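PDB 4UX5: transcription factor MBP1 from Magnaporthe oryzae, which binds DNA through an N-terminal winged helix-turn-helix domain, the part present here, and probably activates transcription by RNA polymerase II. Local coordinates for residues A[56-59]-A[60-64]; A[103-106]-A[107-111]. All coordinates share one frame; numbering follows the deposited sequence.

Contact 1 of 2, residues A[56-59]-A[60-64]. With nucleotides of chain C.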
loop_
_atom_site.group_PDB
_atom_site.type_symbol
_atom_site.label_atom_id
_atom_site.label_comp_id
_atom_site.label_asym_id
_atom_site.label_seq_id
_atom_site.Cartn_x
_atom_site.Cartn_y
_atom_site.Cartn_z
ATOM N N ALA A 56 -19.342 -2.278 -11.370
ATOM C CA ALA A 56 -19.531 -1.712 -12.697
ATOM C C ALA A 56 -18.644 -2.475 -13.676
ATOM O O ALA A 56 -17.852 -3.323 -13.268
ATOM C CB ALA A 56 -19.208 -0.229 -12.704
ATOM N N GLY A 57 -18.763 -2.173 -14.964
ATOM C CA GLY A 57 -18.065 -2.940 -15.983
ATOM C C GLY A 57 -16.566 -2.707 -16.091
ATOM O O GLY A 57 -15.911 -3.281 -16.961
ATOM N N PHE A 58 -16.019 -1.883 -15.202
ATOM C CA PHE A 58 -14.626 -1.451 -15.300
ATOM C C PHE A 58 -13.606 -2.538 -14.974
ATOM O O PHE A 58 -13.701 -3.208 -13.947
ATOM C CB PHE A 58 -14.386 -0.253 -14.384
ATOM C CG PHE A 58 -15.233 0.933 -14.714
ATOM C CD1 PHE A 58 -15.132 1.546 -15.952
ATOM C CD2 PHE A 58 -16.132 1.438 -13.790
ATOM C CE1 PHE A 58 -15.915 2.643 -16.264
ATOM C CE2 PHE A 58 -16.917 2.535 -14.096
ATOM C CZ PHE A 58 -16.808 3.140 -15.335
ATOM N N ASP A 59 -12.622 -2.692 -15.855
ATOM C CA ASP A 59 -11.504 -3.598 -15.612
ATOM C C ASP A 59 -10.374 -2.855 -14.904
ATOM O O ASP A 59 -10.524 -1.683 -14.561
ATOM C CB ASP A 59 -11.009 -4.210 -16.923
ATOM C CG ASP A 59 -10.449 -3.174 -17.874
ATOM O OD1 ASP A 59 -10.833 -1.991 -17.767
ATOM O OD2 ASP A 59 -9.625 -3.543 -18.735
ATOM N N LYS A 60 -9.244 -3.530 -14.705
ATOM C CA LYS A 60 -8.164 -2.992 -13.877
ATOM C C LYS A 60 -7.654 -1.609 -14.322
ATOM O O LYS A 60 -7.646 -0.681 -13.514
ATOM C CB LYS A 60 -6.996 -3.985 -13.810
ATOM C CG LYS A 60 -5.949 -3.645 -12.756
ATOM C CD LYS A 60 -6.564 -3.630 -11.362
ATOM C CE LYS A 60 -5.527 -3.322 -10.289
ATOM N NZ LYS A 60 -4.449 -4.350 -10.230
ATOM N N PRO A 61 -7.245 -1.450 -15.601
ATOM C CA PRO A 61 -6.694 -0.136 -15.959
ATOM C C PRO A 61 -7.733 0.984 -15.913
ATOM O O PRO A 61 -7.390 2.129 -15.611
ATOM C CB PRO A 61 -6.195 -0.340 -17.398
ATOM C CG PRO A 61 -6.115 -1.822 -17.583
ATOM C CD PRO A 61 -7.221 -2.370 -16.752
ATOM N N ALA A 62 -8.985 0.651 -16.209
ATOM C CA ALA A 62 -10.063 1.637 -16.225
ATOM C C ALA A 62 -10.312 2.213 -14.835
ATOM O O ALA A 62 -10.330 3.430 -14.652
ATOM C CB ALA A 62 -11.340 1.019 -16.776
ATOM N N ARG A 63 -10.505 1.333 -13.859
ATOM C CA ARG A 63 -10.770 1.779 -12.499
ATOM C C ARG A 63 -9.507 2.331 -11.850
ATOM O O ARG A 63 -9.589 3.149 -10.939
ATOM C CB ARG A 63 -11.366 0.647 -11.655
ATOM C CG ARG A 63 -10.528 -0.615 -11.551
ATOM C CD ARG A 63 -11.280 -1.674 -10.748
ATOM N NE ARG A 63 -10.471 -2.856 -10.462
ATOM C CZ ARG A 63 -10.534 -3.993 -11.147
ATOM N NH1 ARG A 63 -11.372 -4.110 -12.168
ATOM N NH2 ARG A 63 -9.758 -5.015 -10.809
ATOM N N THR A 64 -8.343 1.897 -12.328
ATOM C CA THR A 64 -7.080 2.472 -11.875
ATOM C C THR A 64 -7.065 3.969 -12.164
ATOM O O THR A 64 -6.694 4.774 -11.311
ATOM C CB THR A 64 -5.857 1.813 -12.552
ATOM O OG1 THR A 64 -5.783 0.432 -12.179
ATOM C CG2 THR A 64 -4.572 2.507 -12.129
ATOM P P DG C 10 -6.908 -0.629 -5.898
ATOM O OP1 DG C 10 -7.950 0.304 -5.409
ATOM O OP2 DG C 10 -7.045 -1.275 -7.222
ATOM O "O5'" DG C 10 -5.513 0.148 -5.833
ATOM C "C5'" DG C 10 -5.092 0.739 -4.609
ATOM C "C4'" DG C 10 -3.577 0.843 -4.543
ATOM O "O4'" DG C 10 -2.980 -0.435 -4.896
ATOM C "C3'" DG C 10 -2.954 1.870 -5.485
ATOM O "O3'" DG C 10 -1.864 2.500 -4.842
ATOM C "C2'" DG C 10 -2.486 1.014 -6.655
ATOM C "C1'" DG C 10 -2.044 -0.246 -5.933
ATOM N N9 DG C 10 -2.046 -1.429 -6.781
ATOM C C8 DG C 10 -3.075 -1.877 -7.572
ATOM N N7 DG C 10 -2.790 -2.968 -8.227
ATOM C C5 DG C 10 -1.487 -3.262 -7.847
ATOM C C6 DG C 10 -0.645 -4.331 -8.232
ATOM O O6 DG C 10 -0.895 -5.259 -9.014
ATOM N N1 DG C 10 0.602 -4.255 -7.613
ATOM C C2 DG C 10 0.983 -3.271 -6.732
ATOM N N2 DG C 10 2.225 -3.366 -6.236
ATOM N N3 DG C 10 0.202 -2.264 -6.361
ATOM C C4 DG C 10 -1.014 -2.323 -6.957
#
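Phe58 overlaps Ala62, its ring carbon CD1 lying 3.9 Å from the methyl CB of Ala62, while the side chain also touches Leu53 of the preceding helix. Asp59 occupies the N-cap position of helix 60-71, and its carbonyl O receives the amide N of Arg63 over 3.1 Å in a nearly straight bond (176°). Its carboxylate leans over the first turn, with OD2 3.3 Å from Pro61 CD and OD1 beside the methyl of Ala62. Arg63 turns back past this cap: CG is wedged between its own backbone N and carbonyl carbon (chi1 58°), and the chain then runs extended to NE. The guanidinium covers Lys60 CA with one face, and at its edge NH1 makes a weak hydrogen bond of 3.1 Å to Phe58 O; NH2 forms a salt bridge with a DNA phosphate. Lys60, bent at chi2 and chi4, extends to the DNA, where NZ donates a hydrogen bond to N7 of the guanine DG10 of chain C at 2.9 Å, on the major-groove edge. One turn on, Thr64 OG1 and N both bond to Lys60 O. A short loop between helices 49-55 and 60-71 is consistent with the helix-turn-helix of a winged-helix domain.

Contact 2 of 2, residues A[103-106]-A[107-111]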
loop_
_atom_site.group_PDB
_atom_site.type_symbol
_atom_site.label_atom_id
_atom_site.label_comp_id
_atom_site.label_asym_id
_atom_site.label_seq_id
_atom_site.Cartn_x
_atom_site.Cartn_y
_atom_site.Cartn_z
ATOM N N ASN A 103 -21.213 6.420 -11.730
ATOM C CA ASN A 103 -20.817 5.302 -12.574
ATOM C C ASN A 103 -21.963 4.323 -12.817
ATOM O O ASN A 103 -21.738 3.172 -13.191
ATOM C CB ASN A 103 -19.620 4.574 -11.961
ATOM C CG ASN A 103 -18.364 5.428 -11.955
ATOM O OD1 ASN A 103 -17.587 5.414 -12.910
ATOM N ND2 ASN A 103 -18.162 6.180 -10.879
ATOM N N ASN A 104 -23.188 4.789 -12.586
ATOM C CA ASN A 104 -24.395 4.061 -12.978
ATOM C C ASN A 104 -24.491 2.646 -12.397
ATOM O O ASN A 104 -24.682 1.681 -13.136
ATOM C CB ASN A 104 -24.471 3.993 -14.509
ATOM C CG ASN A 104 -25.878 3.731 -15.020
ATOM O OD1 ASN A 104 -26.860 4.199 -14.443
ATOM N ND2 ASN A 104 -25.979 2.979 -16.112
ATOM N N ILE A 105 -24.372 2.521 -11.078
ATOM C CA ILE A 105 -24.356 1.199 -10.453
ATOM C C ILE A 105 -25.039 1.201 -9.082
ATOM O O ILE A 105 -25.104 0.173 -8.406
ATOM C CB ILE A 105 -22.901 0.673 -10.313
ATOM C CG1 ILE A 105 -22.868 -0.850 -10.135
ATOM C CG2 ILE A 105 -22.169 1.385 -9.181
ATOM C CD1 ILE A 105 -23.540 -1.613 -11.252
ATOM N N PHE A 106 -25.559 2.356 -8.682
ATOM C CA PHE A 106 -26.189 2.493 -7.373
ATOM C C PHE A 106 -27.373 1.545 -7.175
ATOM O O PHE A 106 -27.581 1.019 -6.080
ATOM C CB PHE A 106 -26.649 3.933 -7.149
ATOM C CG PHE A 106 -27.314 4.148 -5.821
ATOM C CD1 PHE A 106 -26.557 4.365 -4.681
ATOM C CD2 PHE A 106 -28.695 4.121 -5.709
ATOM C CE1 PHE A 106 -27.167 4.558 -3.453
ATOM C CE2 PHE A 106 -29.309 4.312 -4.486
ATOM C CZ PHE A 106 -28.544 4.531 -3.357
ATOM N N ASP A 107 -28.151 1.338 -8.232
ATOM C CA ASP A 107 -29.340 0.498 -8.147
ATOM C C ASP A 107 -29.004 -0.962 -7.846
ATOM O O ASP A 107 -29.677 -1.606 -7.040
ATOM C CB ASP A 107 -30.153 0.587 -9.442
ATOM C CG ASP A 107 -30.832 1.931 -9.609
ATOM O OD1 ASP A 107 -31.110 2.590 -8.584
ATOM O OD2 ASP A 107 -31.095 2.330 -10.764
ATOM N N ARG A 108 -27.966 -1.483 -8.489
ATOM C CA ARG A 108 -27.568 -2.871 -8.270
ATOM C C ARG A 108 -26.954 -3.063 -6.884
ATOM O O ARG A 108 -26.995 -4.156 -6.320
ATOM C CB ARG A 108 -26.578 -3.326 -9.345
ATOM C CG ARG A 108 -26.234 -4.807 -9.278
ATOM C CD ARG A 108 -25.214 -5.189 -10.333
ATOM N NE ARG A 108 -24.884 -6.610 -10.290
ATOM C CZ ARG A 108 -25.488 -7.538 -11.026
ATOM N NH1 ARG A 108 -26.457 -7.196 -11.864
ATOM N NH2 ARG A 108 -25.123 -8.809 -10.925
ATOM N N LEU A 109 -26.394 -1.988 -6.340
ATOM C CA LEU A 109 -25.706 -2.046 -5.055
ATOM C C LEU A 109 -26.531 -1.420 -3.938
ATOM O O LEU A 109 -26.011 -1.159 -2.858
ATOM C CB LEU A 109 -24.354 -1.337 -5.143
ATOM C CG LEU A 109 -23.381 -1.799 -6.226
ATOM C CD1 LEU A 109 -22.101 -0.985 -6.145
ATOM C CD2 LEU A 109 -23.091 -3.284 -6.092
ATOM N N ARG A 110 -27.810 -1.180 -4.204
ATOM C CA ARG A 110 -28.682 -0.496 -3.246
ATOM C C ARG A 110 -28.684 -1.073 -1.815
ATOM O O ARG A 110 -28.643 -0.302 -0.851
ATOM C CB ARG A 110 -30.119 -0.463 -3.781
ATOM C CG ARG A 110 -31.098 0.241 -2.859
ATOM C CD ARG A 110 -32.458 0.416 -3.517
ATOM N NE ARG A 110 -32.389 1.285 -4.688
ATOM C CZ ARG A 110 -32.550 2.603 -4.651
ATOM N NH1 ARG A 110 -32.793 3.212 -3.498
ATOM N NH2 ARG A 110 -32.469 3.314 -5.767
ATOM N N PRO A 111 -28.728 -2.415 -1.658
ATOM C CA PRO A 111 -28.784 -2.933 -0.281
ATOM C C PRO A 111 -27.592 -2.574 0.614
ATOM O O PRO A 111 -27.783 -2.439 1.821
ATOM C CB PRO A 111 -28.845 -4.452 -0.485
ATOM C CG PRO A 111 -29.471 -4.619 -1.821
ATOM C CD PRO A 111 -28.925 -3.495 -2.645
#
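Phe106 touches Arg110 with the rim of its ring. From CB, which sits 3.2 Å from the amide N of Asp107, the side chain runs anti to its own backbone N (chi1 180°) and carries the ring forward, alongside the turn, toward Arg110. CG and CD2 stay near that same amide, and CD2 also approaches Arg110 NH2. Further out, CE2 lies 3.4 Å above the guanidinium plane of Arg110, offset toward its rim, and 3.6 Å from NH2. The two planes are 87° apart, an edge-to-face contact in which the ring supplies the edge and the guanidinium the face. Arg110 is held from two directions: NH2 forms a salt bridge with Asp107 OD1 at 3.2 Å, and NH1 pairs with Glu114. These residues form the connection from helix 93-102, which ends in a Schellman motif with Asn104 at C-prime, through a type I turn at 107-110 into helix 110-114 of the KilA-N domain. Ile105 O accepts the amide N of Leu109 at 3.3 Å (138°) and, weakly, that of Arg108. Beside this backbone grip, Ile105 CG2 meets Leu109 CD1 at 3.9 Å, and Ile105 CD1 reaches across to Arg108 CB at 4.0 Å. Ile105 and Leu109 both pack on Ile52 of helix 49-55, while Phe32 of strand 25-32 touches Arg108 and Leu109.

In the fold
Contact 1 is a surface contact at the DNA, whereas contact 2 is partly buried, its nearest atom about 13 Å from the nucleic acid. Both span the passage from one helix into the next, and both lean on helix 49-55. Their centres are about 16 Å apart, yet they meet directly where Phe58 CE2 approaches Asn103 OD1 at 3.2 Å and Ala56 packs against Ile105. The chemistry follows the location: the basic side chains of 60-64 serve a guanine and a phosphate, while Arg110 is paired with acidic residues of its own chain, Leu109 sits between helix 49-55 and strand 25-32, and Ile105 and Phe106 pack on helix 93-102.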